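Local atomic coordinates of eukaryotic translation initiation factor 4 gamma 5 (Trypanosoma cruzi, PDB entry 6OZU), a protein that probably takes part in translation initiation as an eIF4G-family scaffold, whose MIF4G domain in relatives binds the helicase eIF4A. Residues N101-Q106 / V153-E158; L15-E20 / P24-E29; P34-T39 / I74-E79; L142-L147 / Q195-K200; E207-H212 / F219-T224. One frame throughout, in Å; residues are numbered along the deposited sequence.

Interaction 1: N101-Q106 / V153-E158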
# COMPACT_ATOMS: atom_id res chain seq x y z
N ASN A 101 6.66 10.49 -0.27
CA ASN A 101 5.97 11.54 0.47
C ASN A 101 5.72 11.07 1.88
O ASN A 101 6.07 11.80 2.81
CB ASN A 101 4.61 11.89 -0.18
CG ASN A 101 4.67 12.65 -1.48
OD1 ASN A 101 5.69 13.25 -1.85
ND2 ASN A 101 3.58 12.62 -2.22
N ALA A 102 5.13 9.84 2.04
CA ALA A 102 4.88 9.23 3.33
C ALA A 102 6.16 9.13 4.17
O ALA A 102 6.13 9.51 5.32
CB ALA A 102 4.21 7.88 3.17
N GLU A 103 7.31 8.74 3.56
CA GLU A 103 8.61 8.66 4.24
C GLU A 103 9.08 10.04 4.74
O GLU A 103 9.39 10.18 5.92
CB GLU A 103 9.67 8.04 3.32
CG GLU A 103 11.01 7.84 4.01
CD GLU A 103 12.13 7.27 3.16
OE1 GLU A 103 11.90 6.98 1.96
OE2 GLU A 103 13.25 7.10 3.71
N GLU A 104 9.13 11.03 3.84
CA GLU A 104 9.54 12.41 4.12
C GLU A 104 8.62 13.13 5.12
O GLU A 104 9.12 13.96 5.88
CB GLU A 104 9.71 13.21 2.82
CG GLU A 104 10.51 14.50 2.95
CD GLU A 104 11.85 14.45 3.66
OE1 GLU A 104 12.65 13.52 3.40
OE2 GLU A 104 12.12 15.37 4.47
N ALA A 105 7.31 12.82 5.12
CA ALA A 105 6.33 13.40 6.04
C ALA A 105 6.65 12.94 7.48
O ALA A 105 6.58 13.75 8.40
CB ALA A 105 4.93 12.98 5.64
N GLN A 106 7.03 11.66 7.63
CA GLN A 106 7.46 11.01 8.88
C GLN A 106 8.74 11.69 9.39
O GLN A 106 8.81 12.06 10.57
CB GLN A 106 7.69 9.51 8.64
CG GLN A 106 8.03 8.69 9.88
CD GLN A 106 6.86 8.60 10.84
OE1 GLN A 106 5.74 8.19 10.47
NE2 GLN A 106 7.09 8.98 12.09
N VAL A 153 7.52 -2.29 -0.73
CA VAL A 153 7.04 -2.79 0.55
C VAL A 153 8.22 -2.90 1.54
O VAL A 153 8.14 -2.36 2.64
CB VAL A 153 6.25 -4.11 0.39
CG1 VAL A 153 5.59 -4.54 1.71
CG2 VAL A 153 5.21 -3.98 -0.72
N LEU A 154 9.33 -3.51 1.09
CA LEU A 154 10.56 -3.67 1.86
C LEU A 154 11.15 -2.33 2.30
O LEU A 154 11.50 -2.20 3.48
CB LEU A 154 11.58 -4.48 1.06
CG LEU A 154 12.96 -4.68 1.68
CD1 LEU A 154 12.91 -5.58 2.91
CD2 LEU A 154 13.95 -5.17 0.66
N HIS A 155 11.26 -1.34 1.36
CA HIS A 155 11.79 0.01 1.62
C HIS A 155 10.93 0.78 2.62
O HIS A 155 11.48 1.50 3.46
CB HIS A 155 11.97 0.85 0.33
CG HIS A 155 12.72 2.15 0.51
ND1 HIS A 155 14.02 2.31 0.04
CD2 HIS A 155 12.32 3.32 1.06
CE1 HIS A 155 14.36 3.55 0.35
NE2 HIS A 155 13.38 4.19 0.97
N VAL A 156 9.59 0.63 2.56
CA VAL A 156 8.69 1.31 3.50
C VAL A 156 8.89 0.74 4.91
O VAL A 156 9.05 1.52 5.86
CB VAL A 156 7.20 1.24 3.08
CG1 VAL A 156 6.26 1.61 4.24
CG2 VAL A 156 6.92 2.10 1.86
N LEU A 157 8.91 -0.62 5.04
CA LEU A 157 9.12 -1.35 6.30
C LEU A 157 10.48 -1.07 6.93
O LEU A 157 10.59 -1.05 8.15
CB LEU A 157 8.89 -2.87 6.11
CG LEU A 157 7.45 -3.30 5.79
CD1 LEU A 157 7.36 -4.78 5.61
CD2 LEU A 157 6.50 -2.86 6.86
N GLU A 158 11.50 -0.79 6.10
CA GLU A 158 12.83 -0.40 6.55
C GLU A 158 12.74 0.88 7.39
O GLU A 158 13.16 0.83 8.54
CB GLU A 158 13.77 -0.17 5.37
CG GLU A 158 14.36 -1.44 4.79
CD GLU A 158 15.55 -1.17 3.89
OE1 GLU A 158 16.52 -0.53 4.37
OE2 GLU A 158 15.51 -1.60 2.71

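Interaction 2: L15-E20 / P24-E29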
# COMPACT_ATOMS: atom_id res chain seq x y z
N LEU A 15 -15.31 6.15 -9.50
CA LEU A 15 -14.77 5.99 -8.13
C LEU A 15 -15.82 6.33 -7.07
O LEU A 15 -15.84 5.74 -5.98
CB LEU A 15 -13.49 6.83 -7.92
CG LEU A 15 -12.26 6.50 -8.78
CD1 LEU A 15 -11.28 7.64 -8.76
CD2 LEU A 15 -11.59 5.22 -8.35
N GLY A 16 -16.70 7.27 -7.41
CA GLY A 16 -17.81 7.66 -6.56
C GLY A 16 -18.82 6.54 -6.42
O GLY A 16 -19.01 6.02 -5.31
N ARG A 17 -19.46 6.11 -7.56
CA ARG A 17 -20.48 5.05 -7.56
C ARG A 17 -19.96 3.62 -7.26
O ARG A 17 -20.79 2.74 -7.07
CB ARG A 17 -21.34 5.02 -8.85
CG ARG A 17 -20.73 5.54 -10.14
CD ARG A 17 -21.78 5.77 -11.22
NE ARG A 17 -21.18 5.98 -12.54
CZ ARG A 17 -21.10 7.14 -13.18
NH1 ARG A 17 -20.53 7.22 -14.37
NH2 ARG A 17 -21.60 8.24 -12.62
N VAL A 18 -18.65 3.38 -7.16
CA VAL A 18 -18.14 2.03 -6.94
C VAL A 18 -18.40 1.52 -5.48
O VAL A 18 -18.17 2.23 -4.49
CB VAL A 18 -16.66 1.82 -7.42
CG1 VAL A 18 -15.64 2.42 -6.46
CG2 VAL A 18 -16.37 0.35 -7.69
N GLY A 19 -18.92 0.30 -5.44
CA GLY A 19 -19.25 -0.47 -4.24
C GLY A 19 -19.26 -1.97 -4.53
O GLY A 19 -19.01 -2.39 -5.67
N GLU A 20 -19.54 -2.78 -3.48
CA GLU A 20 -19.59 -4.25 -3.54
C GLU A 20 -20.55 -4.76 -4.64
O GLU A 20 -20.14 -5.56 -5.50
CB GLU A 20 -19.96 -4.81 -2.16
CG GLU A 20 -19.91 -6.33 -2.03
CD GLU A 20 -20.83 -6.92 -0.98
OE1 GLU A 20 -22.06 -6.69 -1.08
OE2 GLU A 20 -20.34 -7.62 -0.06
N PRO A 24 -18.72 -4.97 -10.93
CA PRO A 24 -18.63 -5.43 -12.34
C PRO A 24 -19.10 -4.41 -13.38
O PRO A 24 -18.55 -4.37 -14.49
CB PRO A 24 -19.49 -6.70 -12.36
CG PRO A 24 -19.60 -7.12 -10.93
CD PRO A 24 -19.63 -5.85 -10.17
N LYS A 25 -20.10 -3.58 -13.02
CA LYS A 25 -20.64 -2.51 -13.88
C LYS A 25 -19.61 -1.37 -13.96
O LYS A 25 -19.48 -0.73 -15.00
CB LYS A 25 -21.99 -1.98 -13.34
CG LYS A 25 -22.70 -1.04 -14.32
CD LYS A 25 -24.03 -0.50 -13.81
CE LYS A 25 -24.70 0.36 -14.86
NZ LYS A 25 -26.08 0.76 -14.48
N MET A 26 -18.87 -1.15 -12.87
CA MET A 26 -17.84 -0.11 -12.76
C MET A 26 -16.58 -0.48 -13.55
O MET A 26 -15.98 0.39 -14.20
CB MET A 26 -17.56 0.23 -11.29
CG MET A 26 -18.74 0.92 -10.58
SD MET A 26 -19.43 2.33 -11.49
CE MET A 26 -20.96 1.62 -12.13
N LYS A 27 -16.22 -1.78 -13.53
CA LYS A 27 -15.11 -2.36 -14.29
C LYS A 27 -15.40 -2.20 -15.78
O LYS A 27 -14.50 -1.83 -16.53
CB LYS A 27 -14.93 -3.84 -13.94
CG LYS A 27 -14.20 -4.08 -12.63
CD LYS A 27 -14.09 -5.55 -12.35
CE LYS A 27 -13.23 -5.82 -11.15
NZ LYS A 27 -13.53 -7.15 -10.57
N GLU A 28 -16.66 -2.48 -16.21
CA GLU A 28 -17.00 -2.35 -17.63
C GLU A 28 -17.14 -0.88 -18.05
O GLU A 28 -16.81 -0.57 -19.19
CB GLU A 28 -18.19 -3.23 -18.06
CG GLU A 28 -19.54 -2.93 -17.43
CD GLU A 28 -20.56 -4.05 -17.51
OE1 GLU A 28 -21.74 -3.76 -17.81
OE2 GLU A 28 -20.18 -5.23 -17.27
N GLU A 29 -17.56 0.03 -17.12
CA GLU A 29 -17.62 1.47 -17.39
C GLU A 29 -16.21 2.06 -17.63
O GLU A 29 -16.05 2.94 -18.47
CB GLU A 29 -18.32 2.23 -16.26
CG GLU A 29 -19.83 2.31 -16.42
CD GLU A 29 -20.50 3.45 -15.68
OE1 GLU A 29 -21.58 3.22 -15.09
OE2 GLU A 29 -19.95 4.58 -15.70

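Interaction 3: P34-T39 / I74-E79. With SO4 (sulfate ion), chain F.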
# COMPACT_ATOMS: atom_id res chain seq x y z
N PRO A 34 -11.95 5.68 -23.45
CA PRO A 34 -10.91 5.56 -24.47
C PRO A 34 -9.50 5.82 -23.94
O PRO A 34 -8.88 6.83 -24.28
CB PRO A 34 -11.36 6.55 -25.54
CG PRO A 34 -12.12 7.57 -24.82
CD PRO A 34 -12.61 7.00 -23.51
N ILE A 35 -8.98 4.89 -23.11
CA ILE A 35 -7.66 4.99 -22.48
C ILE A 35 -6.54 4.79 -23.50
O ILE A 35 -5.59 5.57 -23.49
CB ILE A 35 -7.55 4.07 -21.23
CG1 ILE A 35 -8.57 4.50 -20.16
CG2 ILE A 35 -6.13 4.08 -20.62
CD1 ILE A 35 -9.50 3.45 -19.78
N ARG A 36 -6.68 3.80 -24.42
CA ARG A 36 -5.69 3.54 -25.48
C ARG A 36 -5.52 4.72 -26.45
O ARG A 36 -4.44 4.89 -27.01
CB ARG A 36 -6.06 2.29 -26.30
CG ARG A 36 -5.79 0.99 -25.59
CD ARG A 36 -6.32 -0.14 -26.44
NE ARG A 36 -6.28 -1.42 -25.75
CZ ARG A 36 -7.24 -1.86 -24.95
NH1 ARG A 36 -8.31 -1.11 -24.72
NH2 ARG A 36 -7.13 -3.03 -24.35
N GLN A 37 -6.58 5.51 -26.64
CA GLN A 37 -6.61 6.67 -27.52
C GLN A 37 -6.31 7.99 -26.76
O GLN A 37 -6.41 9.07 -27.34
CB GLN A 37 -7.95 6.73 -28.27
CG GLN A 37 -8.22 5.53 -29.19
CD GLN A 37 -9.67 5.51 -29.65
OE1 GLN A 37 -10.57 5.09 -28.92
NE2 GLN A 37 -9.93 5.97 -30.88
N SER A 38 -5.92 7.89 -25.47
CA SER A 38 -5.59 9.03 -24.61
C SER A 38 -4.10 9.41 -24.59
O SER A 38 -3.25 8.56 -24.86
CB SER A 38 -6.08 8.78 -23.19
OG SER A 38 -7.49 8.88 -23.17
N THR A 39 -3.79 10.67 -24.25
CA THR A 39 -2.41 11.18 -24.19
C THR A 39 -1.72 10.68 -22.90
O THR A 39 -2.41 10.20 -22.00
CB THR A 39 -2.37 12.72 -24.29
OG1 THR A 39 -2.94 13.28 -23.11
CG2 THR A 39 -3.10 13.26 -25.49
N ILE A 74 -5.44 -2.81 -15.99
CA ILE A 74 -4.22 -3.44 -16.53
C ILE A 74 -4.50 -4.87 -17.06
O ILE A 74 -3.71 -5.40 -17.84
CB ILE A 74 -2.98 -3.38 -15.59
CG1 ILE A 74 -3.19 -4.08 -14.26
CG2 ILE A 74 -2.51 -1.93 -15.39
CD1 ILE A 74 -1.88 -4.48 -13.62
N ASN A 75 -5.64 -5.48 -16.68
CA ASN A 75 -6.06 -6.78 -17.21
C ASN A 75 -6.68 -6.59 -18.62
O ASN A 75 -6.67 -7.52 -19.43
CB ASN A 75 -7.05 -7.47 -16.27
CG ASN A 75 -6.44 -8.20 -15.09
OD1 ASN A 75 -7.10 -9.02 -14.47
ND2 ASN A 75 -5.18 -7.92 -14.72
N ASP A 76 -7.22 -5.38 -18.89
CA ASP A 76 -7.83 -4.99 -20.17
C ASP A 76 -6.74 -4.55 -21.16
O ASP A 76 -6.75 -4.99 -22.32
CB ASP A 76 -8.90 -3.89 -19.98
CG ASP A 76 -9.48 -3.29 -21.26
OD1 ASP A 76 -9.63 -4.04 -22.26
OD2 ASP A 76 -9.79 -2.08 -21.27
N ILE A 77 -5.83 -3.68 -20.71
CA ILE A 77 -4.76 -3.16 -21.54
C ILE A 77 -3.47 -3.82 -21.08
O ILE A 77 -2.90 -3.43 -20.06
CB ILE A 77 -4.72 -1.59 -21.55
CG1 ILE A 77 -6.15 -0.99 -21.67
CG2 ILE A 77 -3.83 -1.10 -22.68
CD1 ILE A 77 -6.36 0.39 -21.17
N GLY A 78 -3.06 -4.84 -21.84
CA GLY A 78 -1.88 -5.67 -21.57
C GLY A 78 -0.54 -4.98 -21.74
O GLY A 78 -0.46 -3.93 -22.38
N GLU A 79 0.53 -5.60 -21.19
CA GLU A 79 1.91 -5.08 -21.26
C GLU A 79 2.54 -5.13 -22.66
O GLU A 79 3.62 -4.56 -22.85
CB GLU A 79 2.83 -5.74 -20.22
CG GLU A 79 3.03 -7.23 -20.36
CD GLU A 79 3.61 -7.90 -19.13
OE1 GLU A 79 4.64 -8.60 -19.26
OE2 GLU A 79 3.03 -7.74 -18.03
S SO4 F . -10.02 2.24 -26.23
O1 SO4 F . -9.36 3.47 -26.67
O2 SO4 F . -9.78 1.18 -27.21
O3 SO4 F . -9.47 1.83 -24.93
O4 SO4 F . -11.46 2.48 -26.12

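Interaction 4: L142-L147 / Q195-K200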
# COMPACT_ATOMS: atom_id res chain seq x y z
N LEU A 142 -2.43 -2.42 -2.35
CA LEU A 142 -1.72 -2.46 -3.63
C LEU A 142 -0.95 -3.78 -3.69
O LEU A 142 -0.93 -4.43 -4.73
CB LEU A 142 -0.74 -1.29 -3.80
CG LEU A 142 -1.29 0.11 -4.06
CD1 LEU A 142 -0.21 1.15 -3.85
CD2 LEU A 142 -1.83 0.26 -5.48
N PHE A 143 -0.33 -4.17 -2.57
CA PHE A 143 0.45 -5.40 -2.44
C PHE A 143 -0.38 -6.69 -2.60
O PHE A 143 0.02 -7.57 -3.35
CB PHE A 143 1.24 -5.41 -1.13
CG PHE A 143 2.23 -6.54 -1.02
CD1 PHE A 143 3.31 -6.61 -1.90
CD2 PHE A 143 2.05 -7.55 -0.08
CE1 PHE A 143 4.22 -7.65 -1.80
CE2 PHE A 143 2.95 -8.60 -0.00
CZ PHE A 143 4.04 -8.64 -0.86
N THR A 144 -1.53 -6.78 -1.93
CA THR A 144 -2.43 -7.94 -2.01
C THR A 144 -3.07 -8.11 -3.41
O THR A 144 -3.50 -9.21 -3.76
CB THR A 144 -3.46 -7.89 -0.89
OG1 THR A 144 -4.19 -6.68 -1.00
CG2 THR A 144 -2.84 -8.00 0.51
N HIS A 145 -3.09 -7.02 -4.21
CA HIS A 145 -3.63 -6.99 -5.58
C HIS A 145 -2.52 -6.98 -6.66
O HIS A 145 -2.82 -6.79 -7.83
CB HIS A 145 -4.60 -5.82 -5.73
CG HIS A 145 -5.84 -5.95 -4.90
ND1 HIS A 145 -5.78 -6.05 -3.52
CD2 HIS A 145 -7.14 -5.94 -5.28
CE1 HIS A 145 -7.04 -6.14 -3.11
NE2 HIS A 145 -7.89 -6.06 -4.13
N GLY A 146 -1.27 -7.21 -6.23
CA GLY A 146 -0.08 -7.29 -7.07
C GLY A 146 0.28 -6.04 -7.86
O GLY A 146 0.95 -6.13 -8.89
N LEU A 147 -0.14 -4.87 -7.36
CA LEU A 147 0.07 -3.56 -8.00
C LEU A 147 1.32 -2.79 -7.55
O LEU A 147 1.60 -1.74 -8.11
CB LEU A 147 -1.19 -2.68 -7.82
CG LEU A 147 -2.44 -3.15 -8.52
CD1 LEU A 147 -3.61 -2.29 -8.14
CD2 LEU A 147 -2.24 -3.18 -10.04
N GLN A 195 -2.46 -17.11 -1.96
CA GLN A 195 -1.56 -18.23 -2.28
C GLN A 195 -0.18 -17.72 -2.70
O GLN A 195 0.83 -18.40 -2.44
CB GLN A 195 -2.17 -19.09 -3.41
CG GLN A 195 -3.41 -19.91 -2.98
CD GLN A 195 -4.22 -20.47 -4.14
OE1 GLN A 195 -3.75 -20.61 -5.28
NE2 GLN A 195 -5.47 -20.83 -3.85
N GLU A 196 -0.11 -16.52 -3.32
CA GLU A 196 1.14 -15.92 -3.74
C GLU A 196 1.58 -14.74 -2.87
O GLU A 196 2.78 -14.58 -2.69
CB GLU A 196 1.11 -15.53 -5.23
N PHE A 197 0.65 -13.90 -2.35
CA PHE A 197 1.10 -12.72 -1.62
C PHE A 197 1.56 -12.99 -0.17
O PHE A 197 2.41 -12.26 0.34
CB PHE A 197 0.10 -11.54 -1.70
CG PHE A 197 -1.24 -11.61 -1.00
CD1 PHE A 197 -1.32 -11.52 0.39
CD2 PHE A 197 -2.42 -11.61 -1.73
CE1 PHE A 197 -2.56 -11.55 1.03
CE2 PHE A 197 -3.66 -11.62 -1.08
CZ PHE A 197 -3.72 -11.58 0.29
N VAL A 198 1.00 -14.00 0.50
CA VAL A 198 1.37 -14.37 1.89
C VAL A 198 2.86 -14.87 1.91
O VAL A 198 3.63 -14.29 2.68
CB VAL A 198 0.33 -15.30 2.53
CG1 VAL A 198 0.86 -15.95 3.81
CG2 VAL A 198 -0.95 -14.53 2.80
N PRO A 199 3.33 -15.74 0.97
CA PRO A 199 4.77 -16.08 0.95
C PRO A 199 5.68 -14.91 0.55
O PRO A 199 6.83 -14.89 0.99
CB PRO A 199 4.85 -17.21 -0.08
CG PRO A 199 3.45 -17.77 -0.11
CD PRO A 199 2.61 -16.56 -0.02
N LYS A 200 5.15 -13.95 -0.25
CA LYS A 200 5.88 -12.75 -0.70
C LYS A 200 6.13 -11.79 0.47
O LYS A 200 7.22 -11.22 0.55
CB LYS A 200 5.12 -12.04 -1.82
CG LYS A 200 5.36 -12.54 -3.22
CD LYS A 200 4.49 -11.77 -4.22
CE LYS A 200 4.99 -11.82 -5.64
NZ LYS A 200 5.79 -10.61 -6.02

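Interaction 5: E207-H212 / F219-T224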
# COMPACT_ATOMS: atom_id res chain seq x y z
N GLU A 207 14.03 -10.65 4.77
CA GLU A 207 15.05 -9.71 4.31
C GLU A 207 15.41 -8.69 5.39
O GLU A 207 16.59 -8.45 5.61
CB GLU A 207 14.61 -8.99 3.04
CG GLU A 207 14.99 -9.75 1.80
CD GLU A 207 14.62 -9.07 0.50
OE1 GLU A 207 15.54 -8.55 -0.18
OE2 GLU A 207 13.42 -9.08 0.15
N LEU A 208 14.41 -8.12 6.07
CA LEU A 208 14.62 -7.18 7.17
C LEU A 208 15.43 -7.84 8.31
O LEU A 208 16.14 -7.16 9.04
CB LEU A 208 13.27 -6.67 7.72
CG LEU A 208 12.41 -5.85 6.77
CD1 LEU A 208 10.98 -5.90 7.18
CD2 LEU A 208 12.91 -4.42 6.66
N MET A 209 15.34 -9.17 8.43
CA MET A 209 16.06 -9.95 9.42
C MET A 209 17.55 -10.02 9.14
O MET A 209 18.32 -10.38 10.03
CB MET A 209 15.51 -11.35 9.42
CG MET A 209 14.34 -11.47 10.25
SD MET A 209 14.38 -13.10 10.85
CE MET A 209 15.96 -13.05 11.79
N HIS A 210 17.94 -9.73 7.90
CA HIS A 210 19.34 -9.73 7.50
C HIS A 210 19.77 -8.28 7.28
O HIS A 210 20.45 -7.95 6.30
CB HIS A 210 19.57 -10.69 6.31
CG HIS A 210 19.30 -12.12 6.68
ND1 HIS A 210 18.09 -12.73 6.37
CD2 HIS A 210 20.06 -13.00 7.38
CE1 HIS A 210 18.16 -13.96 6.86
NE2 HIS A 210 19.33 -14.17 7.48
N MET A 211 19.33 -7.39 8.21
CA MET A 211 19.61 -5.96 8.28
C MET A 211 20.06 -5.55 9.68
O MET A 211 19.84 -4.42 10.13
CB MET A 211 18.42 -5.14 7.79
CG MET A 211 18.26 -5.16 6.30
SD MET A 211 16.83 -4.22 5.76
CE MET A 211 16.76 -4.74 4.07
N HIS A 212 20.71 -6.51 10.36
CA HIS A 212 21.31 -6.48 11.70
C HIS A 212 20.31 -6.06 12.80
O HIS A 212 20.58 -5.10 13.53
CB HIS A 212 22.59 -5.64 11.70
CG HIS A 212 23.56 -6.11 10.66
ND1 HIS A 212 24.38 -7.22 10.87
CD2 HIS A 212 23.75 -5.66 9.39
CE1 HIS A 212 25.06 -7.38 9.75
NE2 HIS A 212 24.72 -6.46 8.83
N PHE A 219 13.18 -10.74 17.69
CA PHE A 219 12.02 -11.42 18.26
C PHE A 219 10.75 -11.03 17.50
O PHE A 219 9.94 -11.89 17.17
CB PHE A 219 11.88 -11.18 19.78
CG PHE A 219 10.85 -12.07 20.45
CD1 PHE A 219 11.15 -13.39 20.78
CD2 PHE A 219 9.56 -11.60 20.71
CE1 PHE A 219 10.18 -14.23 21.35
CE2 PHE A 219 8.60 -12.44 21.29
CZ PHE A 219 8.92 -13.75 21.61
N LEU A 220 10.61 -9.73 17.16
CA LEU A 220 9.48 -9.21 16.40
C LEU A 220 9.35 -9.88 15.04
O LEU A 220 8.28 -10.42 14.73
CB LEU A 220 9.57 -7.69 16.24
CG LEU A 220 8.40 -7.04 15.49
CD1 LEU A 220 7.56 -6.24 16.40
CD2 LEU A 220 8.88 -6.18 14.39
N LEU A 221 10.42 -9.86 14.23
CA LEU A 221 10.43 -10.44 12.88
C LEU A 221 10.30 -11.96 12.86
O LEU A 221 9.56 -12.48 12.02
CB LEU A 221 11.66 -9.98 12.11
CG LEU A 221 11.76 -8.47 11.87
CD1 LEU A 221 13.18 -8.07 11.52
CD2 LEU A 221 10.72 -7.99 10.82
N LEU A 222 10.95 -12.66 13.81
CA LEU A 222 10.86 -14.12 13.92
C LEU A 222 9.52 -14.60 14.40
O LEU A 222 9.04 -15.61 13.88
CB LEU A 222 11.99 -14.72 14.78
CG LEU A 222 13.39 -14.66 14.16
CD1 LEU A 222 14.42 -15.09 15.14
CD2 LEU A 222 13.49 -15.53 12.94
N ASN A 223 8.90 -13.92 15.40
CA ASN A 223 7.58 -14.29 15.90
C ASN A 223 6.49 -14.03 14.86
O ASN A 223 5.56 -14.84 14.75
CB ASN A 223 7.24 -13.61 17.23
CG ASN A 223 6.29 -14.39 18.09
OD1 ASN A 223 5.47 -13.85 18.82
ND2 ASN A 223 6.35 -15.70 17.99
N THR A 224 6.64 -12.94 14.07
CA THR A 224 5.72 -12.55 13.00
C THR A 224 5.73 -13.61 11.87
O THR A 224 4.66 -14.12 11.50
CB THR A 224 5.99 -11.11 12.54
OG1 THR A 224 5.77 -10.23 13.64
CG2 THR A 224 5.11 -10.69 11.42

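Interaction 1: N101-Q106 / V153-E158
The imidazole of His155 and the carboxylate of Glu103 meet at the ring's edge, not over its face: NE2 turns its N-H toward OE1, and the carboxylate carbon lies in the plane of the ring. The two flat groups are twisted 64° against each other, and the side chains that carry them cross at roughly a right angle. The result is only a weak hydrogen bond, 3.3 Å from His155 NE2 to Glu103 OE1 and bent to 141° at the hydrogen. It is also somewhat doubtful, because the histidine was modelled in two conformers.

Glu103 reaches across with an outstretched chain (CG opposite the backbone N, chi1 -176°), while its other oxygen, OE2, is held more firmly in a salt bridge with Arg166 NH2. Arg166 also touches the His155 side chain. The carboxylate thus has both an arginine and a histidine as neighbours, and its negative charge would probably favour protonation of the imidazole, although the arginine should offset part of that effect. The Glu103 side chain also touches Trp159, one turn on from His155.

The contact is small and lies at the surface. It is the one polar tie between the two segments, and it links helix 82-112 to helix 150-162 within the MIF4G domain, an all-helical HEAT-repeat fold.

Interaction 2: L15-E20 / P24-E29
Arg17 NH1 donates to Glu29 OE2 at 3.0 Å and 163°, a nearly straight hydrogen bond that forms part of a salt bridge. The acceptor lies close to the guanidinium plane and receives the proton on its syn lone pair, the side of the other carboxylate oxygen. With the two planes turned 40° apart, one oxygen takes the bond; Arg17 NE stays 3.7 Å from Glu29 OE2, with no bond.

Beside the bridge the contact is apolar. The Arg17 chain crosses Met26 at about a right angle, bringing CG to 3.7 Å from the sulphur SD. Met26 folds back on itself (chi2 -50°), and this bend sets SD against the arginine's CG, at the guanidinium edge, while Met26 CG meets Val18 CG2 at 3.8 Å. Val18 and Met26 run past one another in opposite directions.

The contact spans the short link between two consecutive helices. Helix 6-17 stops at Arg17, and the Asn22 side chain bonds both Arg17 O and Gly19 N, bracing the link into helix 23-31. Ile14 of helix 6-17 touches both Met26 and Glu29, Tyr66 of helix 63-76 packs on Val18, and Leu15 touches Val49 and Ile50 of helix 40-53.

Interaction 3: P34-T39 / I74-E79
Ile77 lies across one face of the Arg36 guanidinium, with CG1 3.4 Å above its plane and displaced toward the rim, as the two chains slide past each other in opposite directions. At the edge of the same group sits Asp76 OD1. The line from Arg36 NH2 is almost straight (177°), but at 3.4 Å this salt bridge is weak, and the carboxylate is turned 74° from the guanidinium. The stronger carboxylate partner is Glu81, whose OE2 takes NE.

Arg36 belongs to a type I beta turn, Ile35 to Ser38, in the loop between helix 23-31 and helix 40-53; Ser38 N bonds Ile35 O, and Ser38 OG donates to Pro34 O at 2.7 Å. The turn presents Arg36 N and Gln37 N, both through weak bonds, to a sulfate probably picked up from the crystallisation solution, while Arg36 NH1 reaches sulfate O3 at 3.2 Å from the guanidinium edge. Beside the arginine the buried Ile35 and Ile77 meet, Ile35 CG2 3.7 Å from Ile77 CD1, and Ile87 of helix 82-112 touches both isoleucines.

Interaction 4: L142-L147 / Q195-K200
A Schellman motif ends helix 118-144, and Phe143 and Thr144 of its last turn pack against Phe197 and Lys200 of helix 194-208. Gly146, with positive phi, is the C-prime residue: Leu147 N bonds Leu142 O at 2.8 Å, and Gly146 N bonds Phe143 O. Just before this cap, Thr144 meets the neighbouring helix. Its methyl makes a CH-pi contact over one face of the Phe197 ring, CG2 lying 3.7 Å from the centroid and 16° off the normal. The hydroxyl is directed elsewhere, to Gly140 O and to His145 ND1, which it meets in the plane of the imidazole.

Phe197 sits with CG wedged between its own backbone N and carbonyl carbon (chi1 69°), and this posture presents its ring to the threonine. Phe143, with CG anti to the backbone N (chi1 -171°), comes obliquely to Lys200, its CZ 3.7 Å from Lys200 CB. Cys186 of helix 173-186 also touches Phe143. The tightest approach is that of Thr144 O to Phe197 CD2, at 3.3 Å.

Interaction 5: E207-H212 / F219-T224
Apolar contacts carry the meeting of Met209 with Leu221 and Leu222. Met209 slides past Leu221 in the opposite direction, its CG 3.6 Å from Leu221 CB, and then crosses Leu222 at about a right angle, with SD 3.3 Å from Leu222 CD2, a short distance that may be imprecise at this resolution. A turn at the end of the chain (chi3 62°) lays the methyl CE beside that leucine. Leu208 CB adds a looser touch, 4.1 Å from Leu221 CD1.

Polar bonds serve the backbones on either side. A type I beta turn runs from Leu208 to Met211, closed by a weak bond from Met211 N to Leu208 O, an oxygen that also accepts from Tyr162 OH. In the partner, Thr224 OG1 donates to Leu220 O at 2.7 Å while Thr224 N reaches the same oxygen from the opposite face of its plane.

The short link between the two helices brings helix 215-235 beside the end of helix 194-208. Leu157 and Glu158 of helix 150-162 touch Leu208, and Leu176 and Leu183 of helix 173-186 pack on Leu220 and Thr224.

Overall arrangement
The five contacts chart one continuous helical stack. Interactions 2 and 3 lie on the same side of the chain's centre, with centres 18 Å apart, and interaction 5 lies on the opposite side, 40 Å from each. Interactions 1 and 4 bridge the gap. Interaction 4 joins interaction 3 where Leu147 CD2 touches Ile74 CD1 at 3.8 Å, and joins interaction 1 where Phe143 CD1 meets Val153 CG2 at 3.5 Å. Interaction 1 continues to interaction 5 through Leu157 and Leu208. Helix 194-208 serves both interactions 4 and 5. The sulfate of interaction 3 lies at the far end from interaction 5.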